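Local structure of glucose-6-phosphate isomerase (1ZZG) at residues Leu46-Arg60 / Ala200-Arg214. The protein probably catalyses the reversible isomerization of glucose 6-phosphate to fructose 6-phosphate, a step shared by glycolysis and gluconeogenesis. Numbering follows the deposited sequence.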
loop_
_atom_site.group_PDB
_atom_site.type_symbol
_atom_site.label_atom_id
_atom_site.label_comp_id
_atom_site.label_asym_id
_atom_site.label_seq_id
_atom_site.Cartn_x
_atom_site.Cartn_y
_atom_site.Cartn_z
ATOM N N LEU A 46 9.274 -0.495 -26.233
ATOM C CA LEU A 46 9.667 0.701 -25.494
ATOM C C LEU A 46 11.151 0.745 -25.116
ATOM O O LEU A 46 11.770 1.808 -25.155
ATOM C CB LEU A 46 8.813 0.853 -24.232
ATOM C CG LEU A 46 7.332 1.153 -24.460
ATOM C CD1 LEU A 46 6.609 1.156 -23.117
ATOM C CD2 LEU A 46 7.170 2.502 -25.158
ATOM N N PRO A 47 11.744 -0.405 -24.747
ATOM C CA PRO A 47 13.167 -0.397 -24.376
ATOM C C PRO A 47 14.096 -0.026 -25.535
ATOM O O PRO A 47 15.237 0.386 -25.316
ATOM C CB PRO A 47 13.412 -1.828 -23.888
ATOM C CG PRO A 47 12.043 -2.289 -23.427
ATOM C CD PRO A 47 11.150 -1.732 -24.508
ATOM N N GLU A 48 13.609 -0.173 -26.763
ATOM C CA GLU A 48 14.423 0.136 -27.932
ATOM C C GLU A 48 14.177 1.528 -28.512
ATOM O O GLU A 48 14.691 1.863 -29.577
ATOM C CB GLU A 48 14.219 -0.935 -29.007
ATOM C CG GLU A 48 14.761 -2.302 -28.603
ATOM C CD GLU A 48 16.285 -2.392 -28.662
ATOM O OE1 GLU A 48 16.962 -1.343 -28.695
ATOM O OE2 GLU A 48 16.812 -3.525 -28.668
ATOM N N ASP A 49 13.399 2.342 -27.812
ATOM C CA ASP A 49 13.140 3.695 -28.282
ATOM C C ASP A 49 14.245 4.594 -27.725
ATOM O O ASP A 49 14.114 5.142 -26.633
ATOM C CB ASP A 49 11.772 4.182 -27.793
ATOM C CG ASP A 49 11.410 5.552 -28.343
ATOM O OD1 ASP A 49 12.337 6.340 -28.643
ATOM O OD2 ASP A 49 10.204 5.849 -28.462
ATOM N N THR A 50 15.337 4.737 -28.467
ATOM C CA THR A 50 16.454 5.567 -28.011
ATOM C C THR A 50 16.359 7.003 -28.500
ATOM O O THR A 50 17.359 7.720 -28.553
ATOM C CB THR A 50 17.812 4.993 -28.465
ATOM O OG1 THR A 50 17.702 4.505 -29.808
ATOM C CG2 THR A 50 18.252 3.871 -27.542
ATOM N N GLU A 51 15.149 7.420 -28.847
ATOM C CA GLU A 51 14.909 8.769 -29.338
ATOM C C GLU A 51 14.049 9.534 -28.331
ATOM O O GLU A 51 14.354 10.670 -27.968
ATOM C CB GLU A 51 14.198 8.688 -30.687
ATOM C CG GLU A 51 13.716 10.007 -31.252
ATOM C CD GLU A 51 12.710 9.805 -32.378
ATOM O OE1 GLU A 51 13.061 9.141 -33.379
ATOM O OE2 GLU A 51 11.567 10.307 -32.256
ATOM N N THR A 52 12.983 8.888 -27.870
ATOM C CA THR A 52 12.073 9.506 -26.916
ATOM C C THR A 52 12.729 9.911 -25.595
ATOM O O THR A 52 12.463 11.000 -25.089
ATOM C CB THR A 52 10.870 8.585 -26.625
ATOM O OG1 THR A 52 10.179 8.317 -27.849
ATOM C CG2 THR A 52 9.897 9.254 -25.646
ATOM N N LEU A 53 13.584 9.062 -25.032
ATOM C CA LEU A 53 14.207 9.424 -23.760
ATOM C C LEU A 53 15.106 10.655 -23.898
ATOM O O LEU A 53 15.270 11.415 -22.944
ATOM C CB LEU A 53 15.010 8.259 -23.171
ATOM C CG LEU A 53 16.453 8.063 -23.630
ATOM C CD1 LEU A 53 17.130 7.037 -22.730
ATOM C CD2 LEU A 53 16.475 7.629 -25.091
ATOM N N ARG A 54 15.690 10.852 -25.076
ATOM C CA ARG A 54 16.537 12.023 -25.291
ATOM C C ARG A 54 15.643 13.258 -25.303
ATOM O O ARG A 54 15.967 14.284 -24.701
ATOM C CB ARG A 54 17.307 11.905 -26.611
ATOM C CG ARG A 54 18.400 10.852 -26.561
ATOM C CD ARG A 54 19.267 10.862 -27.806
ATOM N NE ARG A 54 20.419 9.980 -27.638
ATOM C CZ ARG A 54 21.370 9.801 -28.549
ATOM N NH1 ARG A 54 21.311 10.440 -29.708
ATOM N NH2 ARG A 54 22.384 8.981 -28.297
ATOM N N GLU A 55 14.505 13.134 -25.980
ATOM C CA GLU A 55 13.523 14.207 -26.071
ATOM C C GLU A 55 13.025 14.558 -24.662
ATOM O O GLU A 55 12.799 15.728 -24.340
ATOM C CB GLU A 55 12.356 13.748 -26.942
ATOM C CG GLU A 55 11.272 14.782 -27.154
ATOM C CD GLU A 55 10.085 14.220 -27.923
ATOM O OE1 GLU A 55 10.296 13.631 -29.006
ATOM O OE2 GLU A 55 8.941 14.371 -27.444
ATOM N N VAL A 56 12.851 13.536 -23.829
ATOM C CA VAL A 56 12.404 13.739 -22.454
ATOM C C VAL A 56 13.489 14.480 -21.670
ATOM O O VAL A 56 13.207 15.453 -20.968
ATOM C CB VAL A 56 12.095 12.386 -21.762
ATOM C CG1 VAL A 56 11.894 12.584 -20.260
ATOM C CG2 VAL A 56 10.846 11.771 -22.380
ATOM N N ARG A 57 14.733 14.027 -21.798
ATOM C CA ARG A 57 15.840 14.668 -21.099
ATOM C C ARG A 57 15.995 16.135 -21.501
ATOM O O ARG A 57 16.172 17.006 -20.650
ATOM C CB ARG A 57 17.157 13.936 -21.380
ATOM C CG ARG A 57 17.376 12.639 -20.601
ATOM C CD ARG A 57 18.726 12.034 -20.994
ATOM N NE ARG A 57 19.082 10.821 -20.258
ATOM C CZ ARG A 57 19.294 10.782 -18.949
ATOM N NH1 ARG A 57 19.178 11.890 -18.232
ATOM N NH2 ARG A 57 19.637 9.643 -18.360
ATOM N N ARG A 58 15.942 16.411 -22.797
ATOM C CA ARG A 58 16.096 17.786 -23.257
ATOM C C ARG A 58 15.005 18.691 -22.693
ATOM O O ARG A 58 15.267 19.835 -22.319
ATOM C CB ARG A 58 16.100 17.838 -24.786
ATOM C CG ARG A 58 17.330 17.180 -25.421
ATOM C CD ARG A 58 18.642 17.801 -24.923
ATOM N NE ARG A 58 19.189 17.165 -23.721
ATOM C CZ ARG A 58 19.717 15.942 -23.690
ATOM N NH1 ARG A 58 19.773 15.212 -24.796
ATOM N NH2 ARG A 58 20.202 15.451 -22.556
ATOM N N TYR A 59 13.784 18.172 -22.622
ATOM C CA TYR A 59 12.670 18.943 -22.083
ATOM C C TYR A 59 12.907 19.250 -20.610
ATOM O O TYR A 59 12.666 20.364 -20.153
ATOM C CB TYR A 59 11.355 18.171 -22.227
ATOM C CG TYR A 59 10.197 18.837 -21.518
ATOM C CD1 TYR A 59 9.642 20.020 -22.004
ATOM C CD2 TYR A 59 9.675 18.298 -20.343
ATOM C CE1 TYR A 59 8.596 20.648 -21.336
ATOM C CE2 TYR A 59 8.635 18.915 -19.672
ATOM C CZ TYR A 59 8.099 20.088 -20.171
ATOM O OH TYR A 59 7.053 20.684 -19.507
ATOM N N ARG A 60 13.377 18.249 -19.870
ATOM C CA ARG A 60 13.634 18.408 -18.443
ATOM C C ARG A 60 14.700 19.465 -18.213
ATOM O O ARG A 60 14.527 20.375 -17.400
ATOM C CB ARG A 60 14.091 17.074 -17.837
ATOM C CG ARG A 60 14.251 17.088 -16.322
ATOM C CD ARG A 60 15.638 17.536 -15.848
ATOM N NE ARG A 60 15.680 17.579 -14.385
ATOM C CZ ARG A 60 15.172 18.567 -13.650
ATOM N NH1 ARG A 60 14.597 19.614 -14.239
ATOM N NH2 ARG A 60 15.201 18.489 -12.323
ATOM N N ALA A 200 12.807 11.747 -15.224
ATOM C CA ALA A 200 13.801 12.713 -15.681
ATOM C C ALA A 200 13.924 13.800 -14.622
ATOM O O ALA A 200 15.024 14.122 -14.181
ATOM C CB ALA A 200 13.384 13.318 -17.022
ATOM N N PHE A 201 12.784 14.350 -14.205
ATOM C CA PHE A 201 12.768 15.398 -13.191
ATOM C C PHE A 201 13.254 14.875 -11.845
ATOM O O PHE A 201 13.633 15.653 -10.970
ATOM C CB PHE A 201 11.362 15.996 -13.077
ATOM C CG PHE A 201 11.058 17.003 -14.152
ATOM C CD1 PHE A 201 11.459 18.333 -14.008
ATOM C CD2 PHE A 201 10.442 16.612 -15.335
ATOM C CE1 PHE A 201 11.249 19.258 -15.035
ATOM C CE2 PHE A 201 10.227 17.525 -16.368
ATOM C CZ PHE A 201 10.632 18.853 -16.219
ATOM N N ALA A 202 13.251 13.555 -11.687
ATOM C CA ALA A 202 13.721 12.941 -10.452
ATOM C C ALA A 202 15.237 12.745 -10.541
ATOM O O ALA A 202 15.883 12.316 -9.582
ATOM C CB ALA A 202 13.024 11.604 -10.236
ATOM N N GLY A 203 15.791 13.059 -11.708
ATOM C CA GLY A 203 17.221 12.921 -11.934
ATOM C C GLY A 203 17.730 11.492 -12.026
ATOM O O GLY A 203 18.899 11.231 -11.737
ATOM N N ALA A 204 16.863 10.566 -12.421
ATOM C CA ALA A 204 17.239 9.159 -12.535
ATOM C C ALA A 204 17.845 8.830 -13.900
ATOM O O ALA A 204 17.653 9.565 -14.868
ATOM C CB ALA A 204 16.021 8.284 -12.282
ATOM N N ASP A 205 18.559 7.710 -13.976
ATOM C CA ASP A 205 19.193 7.288 -15.224
ATOM C C ASP A 205 18.225 6.503 -16.120
ATOM O O ASP A 205 18.118 5.274 -16.019
ATOM C CB ASP A 205 20.428 6.437 -14.914
ATOM C CG ASP A 205 21.255 6.129 -16.148
ATOM O OD1 ASP A 205 20.868 6.563 -17.252
ATOM O OD2 ASP A 205 22.301 5.453 -16.008
ATOM N N LEU A 206 17.533 7.224 -16.997
ATOM C CA LEU A 206 16.561 6.621 -17.909
ATOM C C LEU A 206 17.199 5.569 -18.815
ATOM O O LEU A 206 16.613 4.518 -19.059
ATOM C CB LEU A 206 15.920 7.705 -18.776
ATOM C CG LEU A 206 15.453 8.950 -18.022
ATOM C CD1 LEU A 206 14.824 9.918 -18.996
ATOM C CD2 LEU A 206 14.468 8.563 -16.927
ATOM N N ASP A 207 18.398 5.859 -19.314
ATOM C CA ASP A 207 19.106 4.935 -20.196
ATOM C C ASP A 207 19.280 3.563 -19.532
ATOM O O ASP A 207 19.045 2.524 -20.153
ATOM C CB ASP A 207 20.481 5.514 -20.557
ATOM C CG ASP A 207 20.380 6.853 -21.268
ATOM O OD1 ASP A 207 20.389 6.868 -22.518
ATOM O OD2 ASP A 207 20.275 7.892 -20.575
ATOM N N ALA A 208 19.687 3.573 -18.265
ATOM C CA ALA A 208 19.906 2.339 -17.525
ATOM C C ALA A 208 18.597 1.592 -17.336
ATOM O O ALA A 208 18.560 0.370 -17.394
ATOM C CB ALA A 208 20.547 2.643 -16.168
ATOM N N LEU A 209 17.517 2.331 -17.114
ATOM C CA LEU A 209 16.220 1.704 -16.938
ATOM C C LEU A 209 15.846 0.911 -18.194
ATOM O O LEU A 209 15.469 -0.256 -18.102
ATOM C CB LEU A 209 15.158 2.770 -16.656
ATOM C CG LEU A 209 13.740 2.293 -16.340
ATOM C CD1 LEU A 209 13.689 1.652 -14.950
ATOM C CD2 LEU A 209 12.800 3.491 -16.412
ATOM N N LEU A 210 15.966 1.540 -19.362
ATOM C CA LEU A 210 15.612 0.876 -20.618
ATOM C C LEU A 210 16.584 -0.255 -20.974
ATOM O O LEU A 210 16.186 -1.259 -21.569
ATOM C CB LEU A 210 15.524 1.899 -21.764
ATOM C CG LEU A 210 14.521 3.052 -21.560
ATOM C CD1 LEU A 210 14.477 3.925 -22.804
ATOM C CD2 LEU A 210 13.129 2.502 -21.253
ATOM N N MET A 211 17.850 -0.094 -20.602
ATOM C CA MET A 211 18.851 -1.128 -20.859
ATOM C C MET A 211 18.466 -2.391 -20.090
ATOM O O MET A 211 18.541 -3.497 -20.613
ATOM C CB MET A 211 20.226 -0.671 -20.388
ATOM C CG MET A 211 20.820 0.476 -21.180
ATOM S SD MET A 211 22.366 0.998 -20.416
ATOM C CE MET A 211 23.161 -0.639 -20.161
ATOM N N GLY A 212 18.067 -2.217 -18.835
ATOM C CA GLY A 212 17.664 -3.356 -18.028
ATOM C C GLY A 212 16.441 -4.027 -18.620
ATOM O O GLY A 212 16.343 -5.256 -18.624
ATOM N N ALA A 213 15.502 -3.230 -19.127
ATOM C CA ALA A 213 14.295 -3.792 -19.730
ATOM C C ALA A 213 14.685 -4.585 -20.986
ATOM O O ALA A 213 14.100 -5.633 -21.280
ATOM C CB ALA A 213 13.298 -2.676 -20.081
ATOM N N ARG A 214 15.676 -4.085 -21.718
ATOM C CA ARG A 214 16.162 -4.763 -22.924
ATOM C C ARG A 214 16.706 -6.143 -22.531
ATOM O O ARG A 214 16.506 -7.124 -23.245
ATOM C CB ARG A 214 17.271 -3.934 -23.580
ATOM C CG ARG A 214 17.660 -4.369 -24.991
ATOM C CD ARG A 214 18.640 -3.361 -25.591
ATOM N NE ARG A 214 18.182 -1.999 -25.334
ATOM C CZ ARG A 214 18.985 -0.953 -25.175
ATOM N NH1 ARG A 214 20.300 -1.106 -25.253
ATOM N NH2 ARG A 214 18.475 0.241 -24.905
HETATM O O HOH W 1 17.785 15.477 -14.342
#
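The segments run nearly antiparallel, from P47 beside L210 to R60 beside F201. The short axes of helices 52-60 and 206-214 lie 160° apart and approach to 10.9 Å. A Schellman motif at G203 ends the turn carrying A200 and F201, and D205 N-caps the next helix through a weak bond from A208 N.

R57 reaches this cap. Its CG stands anti to the carbonyl carbon, and the chain runs extended to NE. The guanidinium grips D207 side-on, with NE and NH2 (2.9 Å) both on D207 OD2. The two planes are nearly coplanar, 12° apart. NH2 also meets D205 OD1 at 3.5 Å, a second salt bridge. L206 CG lies over one guanidinium face. A leucine in place of R57 would probably leave D205 and D207 without this shared counter-charge.

R60 CG sits over the centre of the F201 ring, 3.7 Å from its centroid, a CH-pi contact. The chain bends at chi2 (-88°), and F201 CD1 lies over one guanidinium face, toward its rim, the planes steeply inclined. A water links R60 NE to A200 O. V56 CG1 packs on A200 CB at 3.6 Å, while L53 CD1 meets L206 and L210. P47 CG touches A213 CB. R214 NH2 donates at 3.3 Å to P47 O, which lies near the R214 guanidinium plane. E48 OE1 makes a long salt bridge to R214 NE from well out of that plane, and OE2 rests against R214 CD.

Helix 371-391 adjoins P47 and A213 through Q379. Helix 193-201 backs L206 through L199. Edge strand 176-179 of the parallel sheet meets V56 through F178.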